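Local structure of thiamine-binding periplasmic protein (2QRY) at residues 63-66 and 67-70. The protein binds thiamine, thiamine phosphate and thiamine diphosphate with high affinity in the periplasm as the solute-binding component of the ThiBPQ ABC transporter for thiamine import. Numbering follows the deposited sequence.
With TPS (thiamin phosphate), chain E.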
loop_
_atom_site.group_PDB
_atom_site.type_symbol
_atom_site.label_atom_id
_atom_site.label_comp_id
_atom_site.label_asym_id
_atom_site.label_seq_id
_atom_site.Cartn_x
_atom_site.Cartn_y
_atom_site.Cartn_z
ATOM N N GLY A 63 -2.964 6.419 -1.789
ATOM C CA GLY A 63 -3.804 5.289 -2.143
ATOM C C GLY A 63 -5.315 5.437 -2.130
ATOM O O GLY A 63 -5.956 5.349 -3.176
ATOM N N VAL A 64 -5.901 5.634 -0.955
ATOM C CA VAL A 64 -7.350 5.757 -0.877
ATOM C C VAL A 64 -7.847 7.001 -1.604
ATOM O O VAL A 64 -8.885 6.966 -2.268
ATOM C CB VAL A 64 -7.834 5.791 0.587
ATOM C CG1 VAL A 64 -9.368 5.886 0.631
ATOM C CG2 VAL A 64 -7.346 4.548 1.320
ATOM N N SER A 65 -7.100 8.096 -1.490
ATOM C CA SER A 65 -7.489 9.338 -2.152
ATOM C C SER A 65 -7.523 9.222 -3.673
ATOM O O SER A 65 -8.292 9.927 -4.334
ATOM C CB SER A 65 -6.564 10.487 -1.740
ATOM O OG SER A 65 -6.865 10.912 -0.427
ATOM N N LEU A 66 -6.695 8.342 -4.232
ATOM C CA LEU A 66 -6.690 8.162 -5.676
ATOM C C LEU A 66 -8.122 7.860 -6.129
ATOM O O LEU A 66 -8.634 8.475 -7.066
ATOM C CB LEU A 66 -5.749 7.018 -6.078
ATOM C CG LEU A 66 -4.241 7.316 -6.129
ATOM C CD1 LEU A 66 -3.481 6.034 -6.418
ATOM C CD2 LEU A 66 -3.934 8.360 -7.203
ATOM N N LEU A 67 -8.776 6.927 -5.448
ATOM C CA LEU A 67 -10.146 6.564 -5.803
ATOM C C LEU A 67 -11.128 7.734 -5.620
ATOM O O LEU A 67 -11.930 8.021 -6.511
ATOM C CB LEU A 67 -10.629 5.392 -4.948
ATOM C CG LEU A 67 -11.599 4.354 -5.531
ATOM C CD1 LEU A 67 -12.452 3.791 -4.402
ATOM C CD2 LEU A 67 -12.487 4.958 -6.601
ATOM N N ASN A 68 -11.071 8.408 -4.472
ATOM C CA ASN A 68 -12.013 9.495 -4.232
ATOM C C ASN A 68 -11.840 10.622 -5.235
ATOM O O ASN A 68 -12.815 11.248 -5.647
ATOM C CB ASN A 68 -11.925 10.011 -2.780
ATOM C CG ASN A 68 -10.765 10.964 -2.544
ATOM O OD1 ASN A 68 -10.731 12.079 -3.072
ATOM N ND2 ASN A 68 -9.813 10.533 -1.725
ATOM N N ARG A 69 -10.606 10.859 -5.658
ATOM C CA ARG A 69 -10.361 11.909 -6.628
ATOM C C ARG A 69 -10.905 11.512 -7.997
ATOM O O ARG A 69 -11.517 12.325 -8.698
ATOM C CB ARG A 69 -8.871 12.215 -6.722
ATOM C CG ARG A 69 -8.568 13.305 -7.718
ATOM C CD ARG A 69 -7.238 13.946 -7.429
ATOM N NE ARG A 69 -6.874 14.921 -8.452
ATOM C CZ ARG A 69 -5.859 15.767 -8.341
ATOM N NH1 ARG A 69 -5.107 15.756 -7.248
ATOM N NH2 ARG A 69 -5.594 16.619 -9.325
ATOM N N LEU A 70 -10.700 10.254 -8.371
ATOM C CA LEU A 70 -11.182 9.766 -9.655
ATOM C C LEU A 70 -12.711 9.797 -9.696
ATOM O O LEU A 70 -13.302 10.104 -10.726
ATOM C CB LEU A 70 -10.693 8.339 -9.903
ATOM C CG LEU A 70 -10.988 7.821 -11.309
ATOM C CD1 LEU A 70 -10.087 8.533 -12.303
ATOM C CD2 LEU A 70 -10.763 6.329 -11.374
HETATM C CM2 TPS E . 11.138 2.058 3.027
HETATM N N3 TPS E . 5.137 1.634 0.380
HETATM C C2 TPS E . 5.355 2.746 1.054
HETATM S S1 TPS E . 3.854 3.589 0.977
HETATM C C5 TPS E . 2.957 2.397 0.025
HETATM C C4 TPS E . 3.908 1.419 -0.170
HETATM C CM4 TPS E . 3.575 0.158 -0.960
HETATM C C6 TPS E . 1.524 2.553 -0.379
HETATM C C7 TPS E . 1.230 3.961 0.138
HETATM O O7 TPS E . -0.112 4.388 -0.059
HETATM N N1A TPS E . 9.011 0.836 2.838
HETATM C C2A TPS E . 9.874 1.693 2.284
HETATM N N3A TPS E . 9.635 2.232 1.090
HETATM C C4A TPS E . 8.516 1.934 0.395
HETATM N N4A TPS E . 8.292 2.513 -0.841
HETATM C C5A TPS E . 7.568 1.020 0.956
HETATM C C6A TPS E . 7.874 0.484 2.218
HETATM C C7A TPS E . 6.255 0.618 0.242
HETATM P P1 TPS E . -0.207 5.885 0.541
HETATM O O1 TPS E . 0.279 5.882 2.018
HETATM O O2 TPS E . -1.673 6.468 0.410
HETATM O O3 TPS E . 0.742 6.792 -0.272
#
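The turn of helix 63-73 that brings Gly63 up against Leu67 also presents its backbone to an anion: Gly63 N donates a hydrogen bond to phosphate O2 of thiamin phosphate, short at 2.6 Å and bent at 131°. Ser164, Ser221 and Trp200 also hydrogen-bond the ligand. Behind Gly63, Val64 O accepts two weak backbone bonds at once. One comes from Leu67 N at 3.2 Å and is strongly bent at 123°; the other comes from Asn68 N at 3.4 Å and is nearly straight. The next two carbonyls take regular i to i+4 bonds: Arg69 N reaches Ser65 O at 2.8 Å and Leu70 N reaches Leu66 O at 3.0 Å. Side chains add to this frame on the Ser65 side. With chi1 at 80°, Asn68 CG stands between its own backbone N and carbonyl carbon, which turns the amide toward Ser65, although its exact placement there is doubtful. The Arg69 side chain leads away from the contact: CG is anti to its backbone N and an extended chain carries the guanidinium off to a salt bridge from NH1 to Glu61 OE2, while its CB still rests 3.4 Å from Ser65 O. Leu66, Leu67 and Leu70 form the apolar face, the first two packing on Leu85 and Leu70 on Val82, and so seat the helix against strand 81-86. The N-H of Gly63 meets the phosphate in the first turn of the helix, where the helix dipole would probably add to the attraction and help hold the anion.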